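PDB 4ORL: uncharacterized protein from Bacteroides ovatus, which is of unknown function but belongs to the DUF4783 family, whose members are grouped with the NTF2-like alpha+beta proteins. Local coordinates for residues 2-7 / 72-77; 15-20 / 43-48. One frame throughout, in Å; residues are numbered along the deposited sequence.

Contact 1. Residues 2-7 / 72-77; sequences QEIPAG and SFVIGT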
ATOM      1  N   GLN A   2       5.564  15.082   0.300  1.00 35.37           N
ATOM      2  CA  GLN A   2       5.209  14.789   1.686  1.00 33.54           C
ATOM      3  C   GLN A   2       3.998  13.841   1.746  1.00 28.17           C
ATOM      4  O   GLN A   2       4.075  12.774   2.362  1.00 28.14           O
ATOM      5  CB  GLN A   2       4.913  16.076   2.463  1.00 36.92           C
ATOM      6  CG  GLN A   2       4.768  15.872   3.965  1.00 37.94           C
ATOM      7  N   GLU A   3       2.904  14.227   1.080  1.00 25.29           N
ATOM      8  CA  GLU A   3       1.618  13.522   1.225  1.00 22.96           C
ATOM      9  C   GLU A   3       1.678  12.090   0.713  1.00 19.94           C
ATOM     10  O   GLU A   3       1.112  11.206   1.326  1.00 17.58           O
ATOM     11  CB  GLU A   3       0.491  14.259   0.507  1.00 26.21           C
ATOM     12  CG  GLU A   3      -0.022  15.495   1.234  1.00 29.90           C
ATOM     13  CD  GLU A   3       0.843  16.736   1.042  1.00 32.78           C
ATOM     14  OE1 GLU A   3       1.805  16.694   0.248  1.00 35.34           O
ATOM     15  OE2 GLU A   3       0.537  17.766   1.680  1.00 32.88           O
ATOM     16  N   ILE A   4       2.307  11.896  -0.446  1.00 19.20           N
ATOM     17  CA  ILE A   4       2.537  10.563  -1.001  1.00 19.04           C
ATOM     18  C   ILE A   4       4.023  10.399  -1.262  1.00 19.47           C
ATOM     19  O   ILE A   4       4.525  10.793  -2.320  1.00 20.35           O
ATOM     20  CB  ILE A   4       1.735  10.307  -2.304  1.00 19.75           C
ATOM     21  CG1 ILE A   4       0.239  10.467  -2.060  1.00 20.95           C
ATOM     22  CG2 ILE A   4       2.023   8.910  -2.846  1.00 18.30           C
ATOM     23  CD1 ILE A   4      -0.361   9.447  -1.118  1.00 21.83           C
ATOM     24  N   PRO A   5       4.745   9.836  -0.284  1.00 19.20           N
ATOM     25  CA  PRO A   5       6.174   9.720  -0.475  1.00 20.87           C
ATOM     26  C   PRO A   5       6.521   8.857  -1.677  1.00 18.72           C
ATOM     27  O   PRO A   5       5.905   7.817  -1.901  1.00 16.82           O
ATOM     28  CB  PRO A   5       6.669   9.097   0.838  1.00 20.92           C
ATOM     29  CG  PRO A   5       5.585   9.394   1.837  1.00 20.46           C
ATOM     30  CD  PRO A   5       4.314   9.410   1.062  1.00 19.35           C
ATOM     31  N   ALA A   6       7.468   9.320  -2.476  1.00 20.13           N
ATOM     32  CA  ALA A   6       7.959   8.526  -3.604  1.00 19.35           C
ATOM     33  C   ALA A   6       8.296   7.090  -3.177  1.00 18.14           C
ATOM     34  O   ALA A   6       8.035   6.145  -3.918  1.00 17.07           O
ATOM     35  CB  ALA A   6       9.181   9.183  -4.201  1.00 21.94           C
ATOM     36  N   GLY A   7       8.839   6.930  -1.965  1.00 18.06           N
ATOM     37  CA  GLY A   7       9.199   5.595  -1.441  1.00 17.45           C
ATOM     38  C   GLY A   7       8.043   4.617  -1.318  1.00 15.68           C
ATOM     39  O   GLY A   7       8.240   3.411  -1.387  1.00 15.83           O
ATOM     40  N   SER A  72      -4.284  11.711   2.654  1.00 15.70           N
ATOM     41  CA  SER A  72      -3.847  11.546   1.268  1.00 15.40           C
ATOM     42  C   SER A  72      -4.101  10.129   0.803  1.00 14.45           C
ATOM     43  O   SER A  72      -4.386   9.234   1.600  1.00 14.38           O
ATOM     44  CB  SER A  72      -2.364  11.904   1.123  1.00 15.69           C
ATOM     45  OG  SER A  72      -1.562  11.035   1.898  1.00 14.96           O
ATOM     46  N   PHE A  73      -3.971   9.918  -0.493  1.00 14.57           N
ATOM     47  CA  PHE A  73      -4.150   8.595  -1.054  1.00 13.86           C
ATOM     48  C   PHE A  73      -3.357   8.413  -2.318  1.00 13.39           C
ATOM     49  O   PHE A  73      -3.053   9.383  -3.033  1.00 13.80           O
ATOM     50  CB  PHE A  73      -5.622   8.339  -1.350  1.00 15.26           C
ATOM     51  CG  PHE A  73      -6.168   9.176  -2.474  1.00 17.92           C
ATOM     52  CD1 PHE A  73      -6.720  10.436  -2.229  1.00 20.24           C
ATOM     53  CD2 PHE A  73      -6.154   8.696  -3.783  1.00 18.24           C
ATOM     54  CE1 PHE A  73      -7.248  11.201  -3.283  1.00 22.55           C
ATOM     55  CE2 PHE A  73      -6.672   9.461  -4.833  1.00 20.67           C
ATOM     56  CZ  PHE A  73      -7.199  10.712  -4.579  1.00 22.24           C
ATOM     57  N   VAL A  74      -3.071   7.145  -2.618  1.00 12.80           N
ATOM     58  CA  VAL A  74      -2.525   6.762  -3.906  1.00 13.06           C
ATOM     59  C   VAL A  74      -3.198   5.472  -4.346  1.00 12.59           C
ATOM     60  O   VAL A  74      -3.365   4.532  -3.544  1.00 13.02           O
ATOM     61  CB  VAL A  74      -0.990   6.643  -3.876  1.00 13.46           C
ATOM     62  CG1 VAL A  74      -0.525   5.683  -2.803  1.00 13.89           C
ATOM     63  CG2 VAL A  74      -0.457   6.231  -5.231  1.00 14.11           C
ATOM     64  N   ILE A  75      -3.641   5.472  -5.601  1.00 12.71           N
ATOM     65  CA  ILE A  75      -4.327   4.352  -6.208  0.50 13.11           C
ATOM     66  C   ILE A  75      -3.502   3.904  -7.397  1.00 11.93           C
ATOM     67  O   ILE A  75      -3.154   4.715  -8.228  1.00 12.81           O
ATOM     68  CB  ILE A  75      -5.722   4.765  -6.743  0.50 15.49           C
ATOM     69  CG1 ILE A  75      -6.450   5.683  -5.759  0.50 17.87           C
ATOM     70  CG2 ILE A  75      -6.544   3.532  -7.038  0.50 15.89           C
ATOM     71  CD1 ILE A  75      -6.649   5.077  -4.396  0.50 19.07           C
ATOM     72  N   GLY A  76      -3.223   2.615  -7.499  1.00 10.86           N
ATOM     73  CA  GLY A  76      -2.466   2.128  -8.645  1.00 10.66           C
ATOM     74  C   GLY A  76      -2.752   0.691  -8.955  1.00 10.99           C
ATOM     75  O   GLY A  76      -3.516   0.043  -8.262  1.00 11.49           O
ATOM     76  N   THR A  77      -2.126   0.188 -10.008  1.00 10.69           N
ATOM     77  CA  THR A  77      -2.288  -1.206 -10.418  1.00 11.03           C
ATOM     78  C   THR A  77      -0.973  -1.927 -10.325  1.00  9.59           C
ATOM     79  O   THR A  77       0.051  -1.488 -10.912  1.00  9.01           O
ATOM     80  CB  THR A  77      -2.832  -1.331 -11.837  1.00 13.64           C
ATOM     81  OG1 THR A  77      -4.057  -0.594 -11.932  1.00 16.24           O
ATOM     82  CG2 THR A  77      -3.102  -2.795 -12.220  1.00 14.31           C
TER
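With chi1 at 62°, S72 sets OG between its own backbone N and carbonyl carbon, from where the hydroxyl donates to the main-chain oxygen of E3; OG and that O are 2.7 Å apart. The donor stands above the carbonyl plane, 43° out of it. In I4, CG1 lies anti to the carbonyl carbon, and the bend at chi2 (-65°) carries CD1 over the backbone of strand 71-80, 3.3 Å from F73 O. The other branch, CG2, rests 3.9 Å from V74 CB, the two side chains crossing obliquely. S72 and V74, two residues apart on the strand, both direct CB toward the N-terminal arm, while F73 directs its own away. The arm lies against strand 71-80, next to the edge strand 57-68 of the mixed sheet of what is, by its family, an NTF2-like fold, just before helix 6-14 begins, and L91 and Q65 of the flanking strands also touch I4. An alanine in place of I4 would probably open a gap beside V74 and F73 O. E3 adds an aliphatic contact, its CB 3.8 Å from S72 CB, while E3 OE2 forms a salt bridge with K67 NZ on strand 57-68.

Contact 2. Residues 15-20 / 43-48; sequences GSSQEL and KATAAM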
ATOM      1  N   GLY A  15       7.763  -4.713  -4.937  1.00 12.54           N
ATOM      2  CA  GLY A  15       7.225  -5.732  -4.057  1.00 13.27           C
ATOM      3  C   GLY A  15       8.022  -5.849  -2.756  1.00 14.83           C
ATOM      4  O   GLY A  15       8.300  -6.961  -2.289  1.00 17.06           O
ATOM      5  N   SER A  16       8.390  -4.703  -2.172  1.00 14.85           N
ATOM      6  CA  SER A  16       9.228  -4.654  -0.969  1.00 16.91           C
ATOM      7  C   SER A  16       8.432  -4.281   0.268  1.00 17.09           C
ATOM      8  O   SER A  16       8.146  -3.115   0.500  1.00 16.35           O
ATOM      9  CB  SER A  16      10.378  -3.659  -1.152  1.00 17.58           C
ATOM     10  OG  SER A  16      11.181  -3.615   0.017  1.00 19.53           O
ATOM     11  N   SER A  17       8.100  -5.278   1.075  1.00 18.32           N
ATOM     12  CA  SER A  17       7.446  -5.040   2.349  1.00 19.71           C
ATOM     13  C   SER A  17       8.342  -4.251   3.301  1.00 20.78           C
ATOM     14  O   SER A  17       7.852  -3.428   4.066  1.00 21.08           O
ATOM     15  CB  SER A  17       7.049  -6.363   3.003  1.00 22.59           C
ATOM     16  OG  SER A  17       8.194  -7.119   3.352  1.00 26.34           O
ATOM     17  N   GLN A  18       9.644  -4.494   3.253  1.00 22.45           N
ATOM     18  CA  GLN A  18      10.549  -3.762   4.123  1.00 24.74           C
ATOM     19  C   GLN A  18      10.610  -2.268   3.780  1.00 23.29           C
ATOM     20  O   GLN A  18      10.589  -1.436   4.671  1.00 23.36           O
ATOM     21  CB  GLN A  18      11.929  -4.412   4.162  1.00 29.18           C
ATOM     22  CG  GLN A  18      11.980  -5.569   5.159  1.00 33.92           C
ATOM     23  CD  GLN A  18      11.624  -5.136   6.587  1.00 38.57           C
ATOM     24  OE1 GLN A  18      10.633  -5.592   7.161  1.00 38.58           O
ATOM     25  NE2 GLN A  18      12.399  -4.208   7.133  1.00 42.57           N
ATOM     26  N   GLU A  19      10.574  -1.934   2.491  1.00 21.95           N
ATOM     27  CA  GLU A  19      10.553  -0.521   2.096  1.00 21.64           C
ATOM     28  C   GLU A  19       9.236   0.095   2.495  1.00 20.08           C
ATOM     29  O   GLU A  19       9.196   1.215   2.973  1.00 21.70           O
ATOM     30  CB  GLU A  19      10.789  -0.348   0.596  1.00 21.55           C
ATOM     31  CG  GLU A  19      12.242  -0.552   0.186  1.00 24.96           C
ATOM     32  CD  GLU A  19      12.520  -0.324  -1.289  1.00 25.53           C
ATOM     33  OE1 GLU A  19      11.667   0.239  -1.992  1.00 25.55           O
ATOM     34  OE2 GLU A  19      13.611  -0.724  -1.755  1.00 31.22           O
ATOM     35  N   LEU A  20       8.157  -0.658   2.304  1.00 18.40           N
ATOM     36  CA  LEU A  20       6.803  -0.165   2.590  1.00 17.53           C
ATOM     37  C   LEU A  20       6.624   0.112   4.079  1.00 18.70           C
ATOM     38  O   LEU A  20       5.968   1.074   4.463  1.00 18.65           O
ATOM     39  CB  LEU A  20       5.757  -1.162   2.106  1.00 17.08           C
ATOM     40  CG  LEU A  20       4.271  -0.738   2.118  1.00 16.01           C
ATOM     41  CD1 LEU A  20       4.027   0.511   1.261  1.00 15.38           C
ATOM     42  CD2 LEU A  20       3.393  -1.901   1.688  1.00 16.26           C
ATOM     43  N   LYS A  43       2.722  -6.820  11.983  1.00 30.61           N
ATOM     44  CA  LYS A  43       1.853  -7.822  11.374  1.00 30.39           C
ATOM     45  C   LYS A  43       1.426  -7.400   9.976  1.00 27.68           C
ATOM     46  O   LYS A  43       1.321  -8.237   9.079  1.00 27.34           O
ATOM     47  CB  LYS A  43       0.627  -8.087  12.244  1.00 31.93           C
ATOM     48  CG  LYS A  43       0.959  -8.796  13.544  1.00 35.90           C
ATOM     49  CD  LYS A  43      -0.273  -8.998  14.388  1.00 38.50           C
ATOM     50  CE  LYS A  43       0.095  -9.616  15.723  1.00 43.62           C
ATOM     51  NZ  LYS A  43       0.833  -8.651  16.600  1.00 45.77           N
ATOM     52  N   ALA A  44       1.176  -6.108   9.797  1.00 25.80           N
ATOM     53  CA  ALA A  44       0.828  -5.589   8.471  1.00 23.83           C
ATOM     54  C   ALA A  44       1.977  -5.829   7.509  1.00 24.05           C
ATOM     55  O   ALA A  44       1.751  -6.190   6.332  1.00 22.85           O
ATOM     56  CB  ALA A  44       0.500  -4.111   8.542  1.00 22.44           C
ATOM     57  N   THR A  45       3.200  -5.562   7.976  1.00 24.98           N
ATOM     58  CA  THR A  45       4.406  -5.745   7.154  1.00 26.02           C
ATOM     59  C   THR A  45       4.558  -7.213   6.750  1.00 26.47           C
ATOM     60  O   THR A  45       4.837  -7.525   5.578  1.00 25.09           O
ATOM     61  CB  THR A  45       5.680  -5.229   7.892  1.00 28.42           C
ATOM     62  OG1 THR A  45       5.544  -3.833   8.159  1.00 28.17           O
ATOM     63  CG2 THR A  45       6.945  -5.455   7.051  1.00 29.92           C
ATOM     64  N   ALA A  46       4.339  -8.116   7.706  1.00 27.27           N
ATOM     65  CA  ALA A  46       4.400  -9.555   7.453  1.00 28.30           C
ATOM     66  C   ALA A  46       3.322 -10.010   6.460  1.00 26.62           C
ATOM     67  O   ALA A  46       3.585 -10.821   5.575  1.00 26.71           O
ATOM     68  CB  ALA A  46       4.275 -10.332   8.771  1.00 31.20           C
ATOM     69  N   ALA A  47       2.124  -9.442   6.587  1.00 25.45           N
ATOM     70  CA  ALA A  47       1.023  -9.746   5.665  1.00 24.47           C
ATOM     71  C   ALA A  47       1.360  -9.287   4.236  1.00 21.82           C
ATOM     72  O   ALA A  47       1.092 -10.010   3.269  1.00 21.84           O
ATOM     73  CB  ALA A  47      -0.260  -9.087   6.144  1.00 24.36           C
HETATM   74  N   MSE A  48       1.956  -8.109   4.113  1.00 20.49           N
HETATM   75  CA  MSE A  48       2.363  -7.592   2.794  1.00 18.54           C
HETATM   76  C   MSE A  48       3.505  -8.397   2.247  1.00 19.34           C
HETATM   77  O   MSE A  48       3.574  -8.639   1.043  1.00 18.52           O
HETATM   78  CB  MSE A  48       2.747  -6.121   2.846  1.00 17.21           C
HETATM   79  CG  MSE A  48       1.553  -5.225   3.147  1.00 16.80           C
HETATM   80 SE   MSE A  48       0.101  -5.390   1.833  0.75 16.92          SE
HETATM   81  CE  MSE A  48       1.174  -5.107   0.236  1.00 14.93           C
TER
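S17 meets T45 and M48 at the start of helix 17-21, where the chain has just turned out of the preceding helix. That turn is a Schellman motif at G15, whose positive phi suits glycine, and S16 follows as N-cap: its OG accepts from E19 N at 3.1 Å, so the new helix begins with a capped first turn. S17 then points its CB toward helix 41-54. The methylene sits 3.6 Å from T45 O and also lies 4.3 Å from M48 CB. Consistent with a small side chain at S17, the backbones approach closely, with the CA atoms of S17 and M48 5.7 Å apart. The hydroxyl of S17 has its bonding partner in OE1 of Q49, the residue next after M48. Q18 starts out away from helix 41-54, but its chain bends at chi2 (-58°) and its end returns: OE1 comes to 3.7 Å from T45 CG2, the two side chains crossing at about a right angle. CG2 of T45 also faces the backbone oxygen of S17, whereas OG1 turns back to K41 O within its own helix. L20 closes the segment on the buried side. Its CD2 packs 4.1 Å from CG of M48, a selenomethionine, and almost as near to CE, which the bends at chi2 and chi3 fold back toward the leucine. I100 and I103 of strand 97-108 touch L20, and I105 touches M48, so this pair joins both helices to the sheet. Between the two segments the contacts are therefore van der Waals, the hydroxyls of S17 and T45 being bonded to Q49 and K41 outside them, and the bond between S17 and Q49, just past M48, adds a directed tie between the helices.

Contact 1 lies at the start of helix 6-14, which begins within segment 2-7, and contact 2 involves the next helix in the chain, 17-21, which carries most of segment 15-20. Contact 2 is nested inside the loop that contact 1 closes. Their centres are 16 Å apart, on opposite sides of the centre of the chain, and their nearest atoms come to about 5 Å without touching. Strand 97-108 is common ground, with Y98 beside contact 1 and later residues of the same strand bordering contact 2. A bound PEG, probably from the crystallisation liquor, lies about 4 Å from the side chain of Q18 in contact 2, and by itself indicates no function.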